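Long-range contact in TetR family transcriptional regulator (Mycobacterium smegmatis, PDB 5XS9), which probably binds operator DNA as a dimeric TetR-type repressor, BioQ, that regulates biotin metabolism genes: residues 3-8 and 41-46. Numbering follows the deposited sequence.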
ATOM      1  N   LEU A   3       9.116 -32.475 -10.914  1.00 84.42           N
ATOM      2  CA  LEU A   3       8.309 -31.263 -10.654  1.00 76.06           C
ATOM      3  C   LEU A   3       8.219 -30.327 -11.846  1.00 68.22           C
ATOM      4  O   LEU A   3       9.246 -29.859 -12.326  1.00 64.21           O
ATOM      5  CB  LEU A   3       8.892 -30.452  -9.504  1.00 77.49           C
ATOM      6  CG  LEU A   3       8.429 -30.704  -8.087  1.00 72.52           C
ATOM      7  CD1 LEU A   3       8.944 -29.544  -7.249  1.00 67.26           C
ATOM      8  CD2 LEU A   3       6.912 -30.836  -8.004  1.00 72.28           C
ATOM      9  N   HIS A   4       6.991 -30.008 -12.254  1.00 58.45           N
ATOM     10  CA  HIS A   4       6.726 -29.087 -13.338  1.00 65.47           C
ATOM     11  C   HIS A   4       6.446 -27.681 -12.717  1.00 63.81           C
ATOM     12  O   HIS A   4       5.560 -27.517 -11.889  1.00 55.39           O
ATOM     13  CB  HIS A   4       5.536 -29.645 -14.143  1.00 71.97           C
ATOM     14  CG  HIS A   4       5.285 -28.962 -15.456  1.00 87.51           C
ATOM     15  ND1 HIS A   4       6.289 -28.668 -16.358  1.00 96.45           N
ATOM     16  CD2 HIS A   4       4.128 -28.541 -16.030  1.00 88.89           C
ATOM     17  CE1 HIS A   4       5.762 -28.076 -17.420  1.00 91.61           C
ATOM     18  NE2 HIS A   4       4.452 -27.993 -17.249  1.00 82.69           N
ATOM     19  N   LYS A   5       7.222 -26.686 -13.117  1.00 58.01           N
ATOM     20  CA  LYS A   5       7.182 -25.334 -12.525  1.00 59.48           C
ATOM     21  C   LYS A   5       5.794 -24.718 -12.531  1.00 57.96           C
ATOM     22  O   LYS A   5       5.369 -24.215 -11.507  1.00 58.81           O
ATOM     23  CB  LYS A   5       8.203 -24.418 -13.167  1.00 55.23           C
ATOM     24  CG  LYS A   5       8.162 -23.016 -12.608  1.00 62.67           C
ATOM     25  CD  LYS A   5       9.420 -22.289 -13.000  1.00 63.28           C
ATOM     26  CE  LYS A   5       9.261 -20.807 -12.800  1.00 70.81           C
ATOM     27  NZ  LYS A   5      10.609 -20.200 -12.688  1.00 71.68           N
ATOM     28  N   PRO A   6       5.056 -24.801 -13.657  1.00 64.36           N
ATOM     29  CA  PRO A   6       3.657 -24.413 -13.602  1.00 58.31           C
ATOM     30  C   PRO A   6       2.803 -25.033 -12.498  1.00 61.81           C
ATOM     31  O   PRO A   6       1.948 -24.332 -11.900  1.00 54.01           O
ATOM     32  CB  PRO A   6       3.149 -24.827 -14.981  1.00 66.02           C
ATOM     33  CG  PRO A   6       4.309 -24.565 -15.880  1.00 62.41           C
ATOM     34  CD  PRO A   6       5.529 -24.894 -15.060  1.00 63.34           C
ATOM     35  N   ASP A   7       3.003 -26.318 -12.225  1.00 60.77           N
ATOM     36  CA  ASP A   7       2.288 -26.988 -11.123  1.00 60.11           C
ATOM     37  C   ASP A   7       2.706 -26.433  -9.772  1.00 46.47           C
ATOM     38  O   ASP A   7       1.914 -26.358  -8.871  1.00 49.78           O
ATOM     39  CB  ASP A   7       2.533 -28.524 -11.108  1.00 66.54           C
ATOM     40  CG  ASP A   7       1.924 -29.233 -12.313  1.00 72.96           C
ATOM     41  OD1 ASP A   7       0.755 -28.965 -12.656  1.00 78.50           O
ATOM     42  OD2 ASP A   7       2.611 -30.078 -12.909  1.00 78.26           O
ATOM     43  N   VAL A   8       3.982 -26.131  -9.624  1.00 41.84           N
ATOM     44  CA  VAL A   8       4.475 -25.586  -8.373  1.00 45.01           C
ATOM     45  C   VAL A   8       3.798 -24.223  -8.093  1.00 45.75           C
ATOM     46  O   VAL A   8       3.261 -23.995  -7.000  1.00 44.35           O
ATOM     47  CB  VAL A   8       6.004 -25.472  -8.390  1.00 46.41           C
ATOM     48  CG1 VAL A   8       6.513 -24.762  -7.144  1.00 45.68           C
ATOM     49  CG2 VAL A   8       6.602 -26.891  -8.493  1.00 52.67           C
ATOM     50  N   TYR A  41      13.909 -25.941  -4.568  1.00 39.20           N
ATOM     51  CA  TYR A  41      15.050 -25.077  -4.802  1.00 40.03           C
ATOM     52  C   TYR A  41      15.699 -25.238  -6.206  1.00 46.53           C
ATOM     53  O   TYR A  41      16.651 -24.531  -6.544  1.00 47.45           O
ATOM     54  CB  TYR A  41      16.033 -25.167  -3.659  1.00 40.42           C
ATOM     55  CG  TYR A  41      15.463 -24.527  -2.415  1.00 46.08           C
ATOM     56  CD1 TYR A  41      14.802 -25.297  -1.447  1.00 47.76           C
ATOM     57  CD2 TYR A  41      15.454 -23.151  -2.263  1.00 41.67           C
ATOM     58  CE1 TYR A  41      14.231 -24.724  -0.322  1.00 44.50           C
ATOM     59  CE2 TYR A  41      14.881 -22.570  -1.144  1.00 45.26           C
ATOM     60  CZ  TYR A  41      14.284 -23.370  -0.154  1.00 46.03           C
ATOM     61  OH  TYR A  41      13.724 -22.795   0.974  1.00 43.95           O
ATOM     62  N   TRP A  42      15.163 -26.158  -6.993  1.00 46.91           N
ATOM     63  CA  TRP A  42      15.531 -26.313  -8.382  1.00 57.77           C
ATOM     64  C   TRP A  42      14.738 -25.318  -9.210  1.00 56.76           C
ATOM     65  O   TRP A  42      15.141 -25.016 -10.293  1.00 51.21           O
ATOM     66  CB  TRP A  42      15.294 -27.771  -8.856  1.00 53.32           C
ATOM     67  CG  TRP A  42      16.352 -28.676  -8.356  1.00 62.32           C
ATOM     68  CD1 TRP A  42      16.313 -29.419  -7.230  1.00 69.03           C
ATOM     69  CD2 TRP A  42      17.650 -28.868  -8.918  1.00 63.59           C
ATOM     70  NE1 TRP A  42      17.505 -30.079  -7.047  1.00 65.54           N
ATOM     71  CE2 TRP A  42      18.335 -29.775  -8.086  1.00 67.32           C
ATOM     72  CE3 TRP A  42      18.295 -28.378 -10.055  1.00 74.08           C
ATOM     73  CZ2 TRP A  42      19.640 -30.190  -8.339  1.00 70.71           C
ATOM     74  CZ3 TRP A  42      19.599 -28.806 -10.319  1.00 85.39           C
ATOM     75  CH2 TRP A  42      20.251 -29.706  -9.456  1.00 75.24           C
ATOM     76  N   HIS A  43      13.630 -24.807  -8.680  1.00 49.98           N
ATOM     77  CA  HIS A  43      12.785 -23.866  -9.409  1.00 49.71           C
ATOM     78  C   HIS A  43      12.880 -22.468  -8.888  1.00 51.44           C
ATOM     79  O   HIS A  43      12.727 -21.562  -9.656  1.00 47.27           O
ATOM     80  CB  HIS A  43      11.354 -24.321  -9.317  1.00 53.94           C
ATOM     81  CG  HIS A  43      11.126 -25.614  -9.992  1.00 59.37           C
ATOM     82  ND1 HIS A  43      11.168 -25.738 -11.362  1.00 67.72           N
ATOM     83  CD2 HIS A  43      10.918 -26.854  -9.502  1.00 63.66           C
ATOM     84  CE1 HIS A  43      10.939 -26.993 -11.689  1.00 63.77           C
ATOM     85  NE2 HIS A  43      10.775 -27.689 -10.581  1.00 67.34           N
ATOM     86  N   PHE A  44      13.087 -22.297  -7.574  1.00 44.53           N
ATOM     87  CA  PHE A  44      13.245 -20.995  -6.977  1.00 43.36           C
ATOM     88  C   PHE A  44      14.347 -21.022  -6.000  1.00 40.93           C
ATOM     89  O   PHE A  44      14.415 -21.927  -5.190  1.00 45.17           O
ATOM     90  CB  PHE A  44      11.965 -20.640  -6.250  1.00 45.84           C
ATOM     91  CG  PHE A  44      10.741 -20.735  -7.113  1.00 46.86           C
ATOM     92  CD1 PHE A  44      10.549 -19.823  -8.145  1.00 51.39           C
ATOM     93  CD2 PHE A  44       9.793 -21.715  -6.892  1.00 50.84           C
ATOM     94  CE1 PHE A  44       9.428 -19.896  -8.938  1.00 50.25           C
ATOM     95  CE2 PHE A  44       8.680 -21.785  -7.683  1.00 48.34           C
ATOM     96  CZ  PHE A  44       8.510 -20.880  -8.702  1.00 50.15           C
ATOM     97  N   ALA A  45      15.206 -20.026  -6.044  1.00 41.82           N
ATOM     98  CA  ALA A  45      16.306 -19.947  -5.123  1.00 40.32           C
ATOM     99  C   ALA A  45      15.888 -19.551  -3.728  1.00 48.48           C
ATOM    100  O   ALA A  45      16.608 -19.875  -2.778  1.00 43.41           O
ATOM    101  CB  ALA A  45      17.380 -19.028  -5.630  1.00 43.04           C
ATOM    102  N   ASN A  46      14.746 -18.886  -3.573  1.00 44.03           N
ATOM    103  CA  ASN A  46      14.369 -18.336  -2.278  1.00 42.28           C
ATOM    104  C   ASN A  46      12.924 -17.955  -2.300  1.00 45.73           C
ATOM    105  O   ASN A  46      12.289 -18.013  -3.352  1.00 39.50           O
ATOM    106  CB  ASN A  46      15.259 -17.159  -1.860  1.00 47.16           C
ATOM    107  CG  ASN A  46      15.285 -16.044  -2.895  1.00 50.80           C
ATOM    108  OD1 ASN A  46      14.262 -15.620  -3.439  1.00 51.47           O
ATOM    109  ND2 ASN A  46      16.467 -15.610  -3.217  1.00 49.94           N
TER
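In the N-terminal DNA-binding domain of this TetR-family regulator, His-43 and Phe-44 pack against the start of the first helix, 5-19, and the residues leading into it. With CG anti to its own carbonyl carbon (chi1 -65°), the imidazole of His-43 is directed at the residues before the helix, and NE2 of His-43 reaches the backbone O of Leu-3 at 3.2 Å. With an N-H...O angle of 122° this hydrogen bond is bent and weak, although the oxygen lies at the ring edge, near its plane. His-43 NE2 is also 3.5 Å from Leu-3 CB, and Leu-3 CD1 comes to 4.0 Å from His-43 CD2; Leu-3 also touches Ala-39 and Leu-40. CA of Lys-5 lies over one face of the histidine, and Lys-5 CB is 3.7 Å from His-43 ND1.

His-43 and Phe-44 lie between helix 26-33, by TetR topology the first helix of the helix-turn-helix, and helix 47-58, just past the region where relatives carry the recognition helix. Here the second aromatic ring continues the contact: CG1 of Val-8 meets Phe-44 CE2 at the ring edge, in plane, 3.7 Å away. Val-8 also packs on Leu-29 and Leu-33, while Phe-44 reaches Met-26, Leu-50 and Ala-53, so this buried pair joins three helices. Lys-5, its CG anti to the backbone N (chi1 178°) and its chain extended, carries CE to 4.0 Å from Phe-44 CE1. Lys-5 NZ comes at the Phe-44 ring obliquely and stays 5.7 Å from His-43 ND1, too far for the two groups to touch.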